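Local coordinates for 39 kDa initiator binding protein (Trichomonas vaginalis, PDB 1Q87) that binds the initiator (Inr) element of core promoters and is represented here by its C-terminal domain, at residues Leu118-Ile121 with Ser122-Gly126; Lys189-Ser192 with Trp193-Phe197; Pro73-Asn76 with Ala77-Ile81. All blocks are in the same frame, centred on the assembly; numbering follows the deposited sequence.

Interaction 1: residues Leu118-Ile121 with Ser122-Gly126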
ATOM      1  N   LEU A 118      -3.532   2.306   7.040  1.00 55.31           N
ATOM      2  CA  LEU A 118      -2.221   2.933   6.936  1.00 48.60           C
ATOM      3  C   LEU A 118      -2.334   4.428   6.998  1.00 52.30           C
ATOM      4  O   LEU A 118      -1.618   5.094   7.747  1.00 57.95           O
ATOM      5  CB  LEU A 118      -1.514   2.546   5.623  1.00 50.99           C
ATOM      6  CG  LEU A 118       0.025   2.597   5.474  1.00 54.04           C
ATOM      7  CD1 LEU A 118       0.410   3.415   4.272  1.00 48.03           C
ATOM      8  CD2 LEU A 118       0.680   3.195   6.686  1.00 39.76           C
ATOM      9  N   LEU A 119      -3.221   4.959   6.183  1.00 51.16           N
ATOM     10  CA  LEU A 119      -3.404   6.382   6.117  1.00 49.70           C
ATOM     11  C   LEU A 119      -3.734   7.038   7.462  1.00 58.91           C
ATOM     12  O   LEU A 119      -3.342   8.183   7.727  1.00 52.19           O
ATOM     13  CB  LEU A 119      -4.502   6.675   5.121  1.00 47.52           C
ATOM     14  CG  LEU A 119      -4.257   7.860   4.212  1.00 48.41           C
ATOM     15  CD1 LEU A 119      -2.795   7.893   3.809  1.00 51.22           C
ATOM     16  CD2 LEU A 119      -5.165   7.707   2.972  1.00 45.23           C
ATOM     17  N   LEU A 120      -4.446   6.317   8.322  1.00 60.90           N
ATOM     18  CA  LEU A 120      -4.842   6.882   9.600  1.00 64.82           C
ATOM     19  C   LEU A 120      -3.640   7.029  10.533  1.00 69.69           C
ATOM     20  O   LEU A 120      -3.556   7.999  11.289  1.00 70.97           O
ATOM     21  CB  LEU A 120      -5.937   6.024  10.232  1.00 68.38           C
ATOM     22  CG  LEU A 120      -6.829   6.709  11.272  1.00 77.51           C
ATOM     23  CD1 LEU A 120      -6.304   6.427  12.675  1.00 73.99           C
ATOM     24  CD2 LEU A 120      -6.912   8.220  10.969  1.00 73.14           C
ATOM     25  N   ILE A 121      -2.707   6.079  10.452  1.00 71.76           N
ATOM     26  CA  ILE A 121      -1.476   6.076  11.257  1.00 68.40           C
ATOM     27  C   ILE A 121      -0.619   7.312  10.967  1.00 70.89           C
ATOM     28  O   ILE A 121      -0.238   8.043  11.881  1.00 75.29           O
ATOM     29  CB  ILE A 121      -0.609   4.840  10.943  1.00 67.70           C
ATOM     30  CG1 ILE A 121      -1.431   3.568  11.092  1.00 70.34           C
ATOM     31  CG2 ILE A 121       0.564   4.785  11.852  1.00 59.94           C
ATOM     32  CD1 ILE A 121      -2.078   3.427  12.430  1.00 83.74           C
ATOM     33  N   SER A 122      -0.316   7.540   9.693  1.00 66.84           N
ATOM     34  CA  SER A 122       0.504   8.678   9.300  1.00 65.50           C
ATOM     35  C   SER A 122      -0.168  10.012   9.608  1.00 71.55           C
ATOM     36  O   SER A 122       0.509  11.005   9.883  1.00 69.64           O
ATOM     37  CB  SER A 122       0.832   8.608   7.803  1.00 57.44           C
ATOM     38  OG  SER A 122       1.277   9.859   7.288  1.00 55.82           O
ATOM     39  N   ASN A 123      -1.496  10.044   9.543  1.00 80.54           N
ATOM     40  CA  ASN A 123      -2.226  11.279   9.819  1.00 85.00           C
ATOM     41  C   ASN A 123      -2.114  11.643  11.286  1.00 83.93           C
ATOM     42  O   ASN A 123      -2.317  12.796  11.651  1.00 86.34           O
ATOM     43  CB  ASN A 123      -3.707  11.156   9.425  1.00 92.15           C
ATOM     44  CG  ASN A 123      -3.939  11.369   7.925  1.00 94.73           C
ATOM     45  OD1 ASN A 123      -3.594  12.416   7.370  1.00 92.62           O
ATOM     46  ND2 ASN A 123      -4.529  10.375   7.270  1.00101.00           N
ATOM     47  N   ASN A 124      -1.773  10.660  12.115  1.00 82.93           N
ATOM     48  CA  ASN A 124      -1.632  10.874  13.553  1.00 85.66           C
ATOM     49  C   ASN A 124      -0.190  10.954  14.019  1.00 84.05           C
ATOM     50  O   ASN A 124       0.057  11.071  15.208  1.00 85.03           O
ATOM     51  CB  ASN A 124      -2.314   9.749  14.339  1.00 83.88           C
ATOM     52  CG  ASN A 124      -3.809   9.711  14.125  1.00 88.35           C
ATOM     53  OD1 ASN A 124      -4.457  10.750  13.938  1.00 80.10           O
ATOM     54  ND2 ASN A 124      -4.379   8.509  14.169  1.00 90.34           N
ATOM     55  N   LYS A 125       0.759  10.887  13.093  1.00 86.38           N
ATOM     56  CA  LYS A 125       2.174  10.910  13.452  1.00 84.54           C
ATOM     57  C   LYS A 125       2.980  11.866  12.583  1.00 82.78           C
ATOM     58  O   LYS A 125       4.026  11.496  12.047  1.00 82.83           O
ATOM     59  CB  LYS A 125       2.760   9.494  13.333  1.00 91.08           C
ATOM     60  CG  LYS A 125       1.984   8.421  14.109  1.00 87.78           C
ATOM     61  CD  LYS A 125       2.815   7.858  15.252  1.00 86.67           C
ATOM     62  CE  LYS A 125       3.478   6.521  14.906  1.00 83.70           C
ATOM     63  NZ  LYS A 125       2.654   5.360  15.363  1.00 74.03           N
ATOM     64  N   GLY A 126       2.484  13.090  12.435  1.00 83.46           N
ATOM     65  CA  GLY A 126       3.183  14.089  11.645  1.00 83.90           C
ATOM     66  C   GLY A 126       3.095  13.976  10.131  1.00 85.86           C
ATOM     67  O   GLY A 126       3.844  14.643   9.421  1.00 86.94           O
TER
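Lys125, just past helix 111-123, runs alongside Ile121 of its last turn. With CG anti to its carbonyl carbon (chi1 -53°), Lys125 lays its CG 3.2 Å from Ile121 O; the chain then bends at each later torsion and brings NZ to 4.1 Å from Ile121 CG2. Of the isoleucine branches, CD1 packs on Asp194 and CG2 on Phe197, both of helix 193-199, while Leu118 and Ser122 form the buried side of the turn with Trp128 and Leu129. Ser122 OG is spent there in a hydrogen bond to Leu129 N. The i to i+4 bonds at this helix end are uneven. That from Ser122 N to Leu118 O is weak, and Asn123 N reaches Leu119 O at a sound 3.2 Å, but Asn124 N shares itself between a weak bond to Leu120 O and a shorter one of 3.0 Å to Ile121 O, the tighter spacing of a 3-10 turn. For the latter the donor stands 62° out of the carbonyl plane. On the other side Leu120 and Asn124 are both exposed to solvent: the amide ND2 lies 3.2 Å from Leu120 CD1 and makes no hydrogen bond to Leu120 O.

Interaction 2: residues Lys189-Ser192 with Trp193-Phe197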
ATOM      1  N   LYS A 189       5.157 -12.189  10.095  1.00 73.59           N
ATOM      2  CA  LYS A 189       3.870 -11.617   9.683  1.00 68.89           C
ATOM      3  C   LYS A 189       3.239 -10.745  10.765  1.00 67.58           C
ATOM      4  O   LYS A 189       3.550 -10.876  11.935  1.00 75.08           O
ATOM      5  CB  LYS A 189       2.916 -12.757   9.288  1.00 63.18           C
ATOM      6  CG  LYS A 189       3.519 -13.699   8.236  1.00 70.04           C
ATOM      7  CD  LYS A 189       2.510 -14.634   7.565  1.00 77.59           C
ATOM      8  CE  LYS A 189       2.216 -15.873   8.392  1.00 91.88           C
ATOM      9  NZ  LYS A 189       3.393 -16.784   8.493  1.00 96.93           N
ATOM     10  N   TYR A 190       2.385  -9.815  10.365  1.00 70.37           N
ATOM     11  CA  TYR A 190       1.705  -8.949  11.318  1.00 71.38           C
ATOM     12  C   TYR A 190       0.238  -8.928  10.908  1.00 74.61           C
ATOM     13  O   TYR A 190      -0.093  -9.213   9.761  1.00 70.62           O
ATOM     14  CB  TYR A 190       2.296  -7.543  11.310  1.00 69.20           C
ATOM     15  CG  TYR A 190       3.740  -7.513  11.744  1.00 78.22           C
ATOM     16  CD1 TYR A 190       4.094  -7.522  13.102  1.00 79.33           C
ATOM     17  CD2 TYR A 190       4.762  -7.544  10.798  1.00 79.35           C
ATOM     18  CE1 TYR A 190       5.441  -7.569  13.493  1.00 79.05           C
ATOM     19  CE2 TYR A 190       6.099  -7.592  11.174  1.00 74.62           C
ATOM     20  CZ  TYR A 190       6.437  -7.604  12.515  1.00 76.88           C
ATOM     21  OH  TYR A 190       7.770  -7.645  12.850  1.00 66.40           O
ATOM     22  N   ASP A 191      -0.637  -8.612  11.855  1.00 72.04           N
ATOM     23  CA  ASP A 191      -2.063  -8.610  11.593  1.00 67.84           C
ATOM     24  C   ASP A 191      -2.528  -7.415  10.777  1.00 64.67           C
ATOM     25  O   ASP A 191      -3.408  -7.546   9.942  1.00 49.67           O
ATOM     26  CB  ASP A 191      -2.857  -8.636  12.908  1.00 71.85           C
ATOM     27  CG  ASP A 191      -2.726  -9.954  13.656  1.00 79.44           C
ATOM     28  OD1 ASP A 191      -2.507 -10.998  13.015  1.00 80.45           O
ATOM     29  OD2 ASP A 191      -2.868  -9.946  14.897  1.00 86.96           O
ATOM     30  N   SER A 192      -1.952  -6.248  11.021  1.00 58.97           N
ATOM     31  CA  SER A 192      -2.395  -5.074  10.305  1.00 55.15           C
ATOM     32  C   SER A 192      -1.337  -3.997  10.408  1.00 56.52           C
ATOM     33  O   SER A 192      -0.361  -4.138  11.147  1.00 55.81           O
ATOM     34  CB  SER A 192      -3.638  -4.548  10.972  1.00 46.15           C
ATOM     35  OG  SER A 192      -3.244  -3.766  12.099  1.00 57.22           O
ATOM     36  N   TRP A 193      -1.547  -2.894   9.710  1.00 52.57           N
ATOM     37  CA  TRP A 193      -0.581  -1.817   9.820  1.00 61.94           C
ATOM     38  C   TRP A 193      -0.504  -1.315  11.261  1.00 64.61           C
ATOM     39  O   TRP A 193       0.590  -1.092  11.772  1.00 68.98           O
ATOM     40  CB  TRP A 193      -0.936  -0.635   8.912  1.00 61.04           C
ATOM     41  CG  TRP A 193      -0.661  -0.862   7.459  1.00 66.80           C
ATOM     42  CD1 TRP A 193      -1.585  -1.005   6.473  1.00 60.25           C
ATOM     43  CD2 TRP A 193       0.626  -0.886   6.810  1.00 65.63           C
ATOM     44  NE1 TRP A 193      -0.968  -1.100   5.261  1.00 50.33           N
ATOM     45  CE2 TRP A 193       0.385  -1.033   5.430  1.00 60.59           C
ATOM     46  CE3 TRP A 193       1.951  -0.797   7.263  1.00 54.97           C
ATOM     47  CZ2 TRP A 193       1.428  -1.094   4.483  1.00 60.55           C
ATOM     48  CZ3 TRP A 193       2.988  -0.859   6.328  1.00 61.08           C
ATOM     49  CH2 TRP A 193       2.717  -1.005   4.951  1.00 60.19           C
ATOM     50  N   ASP A 194      -1.665  -1.126  11.896  1.00 68.97           N
ATOM     51  CA  ASP A 194      -1.770  -0.623  13.279  1.00 68.32           C
ATOM     52  C   ASP A 194      -0.947  -1.467  14.263  1.00 63.29           C
ATOM     53  O   ASP A 194      -0.201  -0.939  15.097  1.00 54.61           O
ATOM     54  CB  ASP A 194      -3.238  -0.615  13.711  1.00 79.95           C
ATOM     55  CG  ASP A 194      -4.157   0.066  12.679  1.00 92.80           C
ATOM     56  OD1 ASP A 194      -4.318   1.317  12.743  1.00 85.26           O
ATOM     57  OD2 ASP A 194      -4.712  -0.657  11.799  1.00 92.60           O
ATOM     58  N   LYS A 195      -1.101  -2.778  14.153  1.00 47.91           N
ATOM     59  CA  LYS A 195      -0.379  -3.752  14.962  1.00 55.35           C
ATOM     60  C   LYS A 195       1.134  -3.603  14.746  1.00 62.39           C
ATOM     61  O   LYS A 195       1.926  -3.570  15.705  1.00 67.82           O
ATOM     62  CB  LYS A 195      -0.794  -5.170  14.532  1.00 51.92           C
ATOM     63  CG  LYS A 195      -0.877  -6.198  15.638  1.00 73.54           C
ATOM     64  CD  LYS A 195       0.460  -6.433  16.326  1.00 87.30           C
ATOM     65  CE  LYS A 195       0.306  -7.355  17.541  1.00 89.40           C
ATOM     66  NZ  LYS A 195      -0.261  -8.694  17.175  1.00 93.39           N
ATOM     67  N   TYR A 196       1.528  -3.539  13.477  1.00 63.55           N
ATOM     68  CA  TYR A 196       2.923  -3.432  13.120  1.00 57.02           C
ATOM     69  C   TYR A 196       3.560  -2.172  13.650  1.00 63.54           C
ATOM     70  O   TYR A 196       4.698  -2.213  14.121  1.00 66.19           O
ATOM     71  CB  TYR A 196       3.106  -3.506  11.606  1.00 59.59           C
ATOM     72  CG  TYR A 196       4.510  -3.159  11.194  1.00 50.37           C
ATOM     73  CD1 TYR A 196       4.850  -1.841  10.888  1.00 54.98           C
ATOM     74  CD2 TYR A 196       5.522  -4.125  11.177  1.00 51.31           C
ATOM     75  CE1 TYR A 196       6.158  -1.486  10.576  1.00 59.86           C
ATOM     76  CE2 TYR A 196       6.851  -3.779  10.867  1.00 52.30           C
ATOM     77  CZ  TYR A 196       7.153  -2.452  10.570  1.00 54.56           C
ATOM     78  OH  TYR A 196       8.443  -2.060  10.294  1.00 56.98           O
ATOM     79  N   PHE A 197       2.857  -1.049  13.571  1.00 55.67           N
ATOM     80  CA  PHE A 197       3.427   0.192  14.087  1.00 65.37           C
ATOM     81  C   PHE A 197       3.312   0.263  15.602  1.00 74.06           C
ATOM     82  O   PHE A 197       3.806   1.205  16.237  1.00 74.14           O
ATOM     83  CB  PHE A 197       2.752   1.399  13.459  1.00 65.45           C
ATOM     84  CG  PHE A 197       3.357   1.808  12.158  1.00 71.07           C
ATOM     85  CD1 PHE A 197       4.519   2.566  12.135  1.00 76.11           C
ATOM     86  CD2 PHE A 197       2.785   1.419  10.964  1.00 68.03           C
ATOM     87  CE1 PHE A 197       5.100   2.933  10.947  1.00 77.01           C
ATOM     88  CE2 PHE A 197       3.355   1.777   9.767  1.00 73.84           C
ATOM     89  CZ  PHE A 197       4.521   2.540   9.756  1.00 80.91           C
TER
HETATM   90  O   HOH W   1       0.413  -9.255  14.420  1.00 56.32           O
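This is a strand-to-helix junction, in which the edge strand 189-190 of the five-stranded antiparallel sheet turns through Asp191 and Ser192 into helix 193-199, and an N-cap and an aromatic pair hold the turn. Ser192 is the N-cap. Its OG sits between the backbone N and the carbonyl carbon (chi1 82°), which turns the oxygen toward the first turn of the helix, where it accepts from Lys195 N at 3.1 Å along an almost straight N-H...O line of 176°. The same hydroxyl donates weakly to Asp194 OD2, whose stronger partner is Ser117 OG on helix 111-123. Ser192 O starts the regular helical bonding by accepting from Tyr196 N. Behind the cap, Tyr190 and Tyr196 make a T-shaped (edge-to-face) pair with ring planes 79° apart and centroids separated by 5.0 Å. Tyr196 CD2 comes down over one face of Tyr190, off-centre toward the CD2-CE2 side of the ring. Both rings are buried against Leu182 of the neighbouring strand, and Tyr196 also touches Arg167 and Ile169 of strand 165-171, so the pair ties the start of the helix to the sheet. Tyr190 OH is hydrogen-bonded to Asp184. Trp193 packs on Leu182 and Ile169 and on Leu118 of helix 111-123. The polar side of the junction is looser: Asp191 OD2 and Lys195 NZ form a long salt bridge, Asp191 OD1 being held by Gln180. A water bridges the same two residues, accepting from Asp191 N at 2.8 Å and from Lys195 NZ at 2.9 Å.

Interaction 3: residues Pro73-Asn76 with Ala77-Ile81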
ATOM      1  N   PRO A  73     -19.198   6.274  -1.030  1.00 32.42           N
ATOM      2  CA  PRO A  73     -19.577   7.161  -2.143  1.00 44.48           C
ATOM      3  C   PRO A  73     -18.516   7.053  -3.273  1.00 55.58           C
ATOM      4  O   PRO A  73     -17.305   7.026  -2.995  1.00 52.94           O
ATOM      5  CB  PRO A  73     -19.584   8.545  -1.514  1.00 41.60           C
ATOM      6  CG  PRO A  73     -19.750   8.272  -0.001  1.00 42.99           C
ATOM      7  CD  PRO A  73     -18.927   7.025   0.200  1.00 42.37           C
ATOM      8  N   LYS A  74     -18.969   6.979  -4.526  1.00 55.58           N
ATOM      9  CA  LYS A  74     -18.051   6.875  -5.650  1.00 59.64           C
ATOM     10  C   LYS A  74     -17.061   8.039  -5.686  1.00 57.23           C
ATOM     11  O   LYS A  74     -15.887   7.849  -5.994  1.00 55.81           O
ATOM     12  CB  LYS A  74     -18.826   6.811  -6.967  1.00 50.35           C
ATOM     13  CG  LYS A  74     -17.942   6.720  -8.207  1.00 52.75           C
ATOM     14  CD  LYS A  74     -18.810   6.385  -9.419  1.00 67.38           C
ATOM     15  CE  LYS A  74     -18.040   6.390 -10.743  1.00 76.85           C
ATOM     16  NZ  LYS A  74     -18.977   6.325 -11.910  1.00 75.05           N
ATOM     17  N   GLN A  75     -17.542   9.231  -5.365  1.00 56.99           N
ATOM     18  CA  GLN A  75     -16.687  10.407  -5.382  1.00 66.76           C
ATOM     19  C   GLN A  75     -15.565  10.268  -4.398  1.00 66.39           C
ATOM     20  O   GLN A  75     -14.423  10.683  -4.677  1.00 63.62           O
ATOM     21  CB  GLN A  75     -17.458  11.686  -5.061  1.00 67.73           C
ATOM     22  CG  GLN A  75     -17.611  12.592  -6.277  1.00 86.36           C
ATOM     23  CD  GLN A  75     -16.286  12.880  -6.963  1.00 90.12           C
ATOM     24  OE1 GLN A  75     -16.184  12.807  -8.199  1.00 92.21           O
ATOM     25  NE2 GLN A  75     -15.260  13.213  -6.166  1.00 85.25           N
ATOM     26  N   ASN A  76     -15.883   9.695  -3.242  1.00 58.43           N
ATOM     27  CA  ASN A  76     -14.850   9.516  -2.234  1.00 58.52           C
ATOM     28  C   ASN A  76     -13.760   8.573  -2.717  1.00 49.21           C
ATOM     29  O   ASN A  76     -12.584   8.874  -2.603  1.00 45.37           O
ATOM     30  CB  ASN A  76     -15.424   8.970  -0.934  1.00 47.71           C
ATOM     31  CG  ASN A  76     -14.348   8.595   0.047  1.00 46.43           C
ATOM     32  OD1 ASN A  76     -14.062   7.414   0.260  1.00 52.70           O
ATOM     33  ND2 ASN A  76     -13.729   9.593   0.637  1.00 38.71           N
ATOM     34  N   ALA A  77     -14.171   7.438  -3.261  1.00 48.47           N
ATOM     35  CA  ALA A  77     -13.228   6.455  -3.730  1.00 45.46           C
ATOM     36  C   ALA A  77     -12.328   7.086  -4.803  1.00 50.70           C
ATOM     37  O   ALA A  77     -11.133   6.784  -4.863  1.00 47.63           O
ATOM     38  CB  ALA A  77     -13.969   5.254  -4.291  1.00 38.04           C
ATOM     39  N   ILE A  78     -12.909   7.966  -5.626  1.00 50.68           N
ATOM     40  CA  ILE A  78     -12.183   8.644  -6.708  1.00 45.33           C
ATOM     41  C   ILE A  78     -11.135   9.587  -6.136  1.00 49.32           C
ATOM     42  O   ILE A  78     -10.008   9.671  -6.624  1.00 44.67           O
ATOM     43  CB  ILE A  78     -13.149   9.449  -7.602  1.00 50.82           C
ATOM     44  CG1 ILE A  78     -13.899   8.507  -8.531  1.00 49.70           C
ATOM     45  CG2 ILE A  78     -12.390  10.475  -8.434  1.00 52.22           C
ATOM     46  CD1 ILE A  78     -14.885   9.243  -9.421  1.00 45.22           C
ATOM     47  N   GLU A  79     -11.492  10.289  -5.082  1.00 46.67           N
ATOM     48  CA  GLU A  79     -10.534  11.202  -4.513  1.00 57.89           C
ATOM     49  C   GLU A  79      -9.379  10.435  -3.885  1.00 56.83           C
ATOM     50  O   GLU A  79      -8.229  10.813  -4.042  1.00 61.67           O
ATOM     51  CB  GLU A  79     -11.213  12.113  -3.482  1.00 62.90           C
ATOM     52  CG  GLU A  79     -12.495  12.748  -4.015  1.00 81.67           C
ATOM     53  CD  GLU A  79     -12.830  14.114  -3.407  1.00 91.37           C
ATOM     54  OE1 GLU A  79     -12.120  14.561  -2.466  1.00 91.52           O
ATOM     55  OE2 GLU A  79     -13.821  14.734  -3.889  1.00 91.89           O
ATOM     56  N   VAL A  80      -9.683   9.340  -3.201  1.00 52.49           N
ATOM     57  CA  VAL A  80      -8.652   8.580  -2.536  1.00 42.47           C
ATOM     58  C   VAL A  80      -7.668   8.009  -3.555  1.00 53.37           C
ATOM     59  O   VAL A  80      -6.455   8.167  -3.431  1.00 43.62           O
ATOM     60  CB  VAL A  80      -9.248   7.411  -1.754  1.00 53.23           C
ATOM     61  CG1 VAL A  80      -8.117   6.504  -1.202  1.00 43.59           C
ATOM     62  CG2 VAL A  80     -10.089   7.935  -0.611  1.00 50.95           C
ATOM     63  N   ILE A  81      -8.204   7.319  -4.554  1.00 51.56           N
ATOM     64  CA  ILE A  81      -7.377   6.713  -5.570  1.00 50.78           C
ATOM     65  C   ILE A  81      -6.538   7.757  -6.333  1.00 50.30           C
ATOM     66  O   ILE A  81      -5.339   7.574  -6.555  1.00 45.75           O
ATOM     67  CB  ILE A  81      -8.256   5.897  -6.537  1.00 44.66           C
ATOM     68  CG1 ILE A  81      -8.887   4.731  -5.758  1.00 44.01           C
ATOM     69  CG2 ILE A  81      -7.412   5.333  -7.696  1.00 39.20           C
ATOM     70  CD1 ILE A  81      -9.940   3.919  -6.534  1.00 33.30           C
TER
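Ile78 packs back on the first turn of helix 74-84, mainly against the carbonyl oxygens of Lys74 and Gln75. Its CB lies 3.4 Å from Gln75 O. CG1, anti to the carbonyl carbon (chi1 -77°), comes within 3.3 Å of Lys74 O, and CD1, at the end of the chain, is 3.8 Å from Lys74 O and also near Lys74 CG and Gln75 OE1. The isoleucine also meets Ile60, Glu61 and Ala64 of helix 56-67. Lys74, fully extended, runs to the same helix, where NZ forms salt bridges with Glu61 and Glu65. Pro73 is the N-cap residue, and its carbonyl receives Ala77 N in the first of four successive i to i+4 bonds; the next three end at Ile78 N, Glu79 N and Val80 N. On the outward side Gln75 NE2 stands 3.1 Å from Glu79 OE2, the amide and carboxylate planes turned 71° apart. Asn76, whose OD1 is bonded to Gln72 NE2, lies beside Val80, and Val80 CG2 comes to 3.3 Å from Asn76 O. The start of this helix is thus attached to helix 56-67 by apolar Ala77 and Ile78 and by an ammonium shared between two glutamates, a pairing that probably favours the charged form of Lys74.

Interactions 1 and 2 are both partly buried and meet directly, the end of helix 111-123 resting on helix 193-199. Interaction 3 is a surface contact whose centre lies about 19 Å from that of interaction 1 and about 25 Å from that of interaction 2. It too is connected to helix 111-123, through Val80 on Ile115 and Ile81 on Met112. The chemistry follows position. Interaction 2 combines a serine cap with buried aromatic rings, interaction 1 is a helix end with uneven bonding, and interaction 3 keeps regular helical bonding beneath largely polar outer side chains.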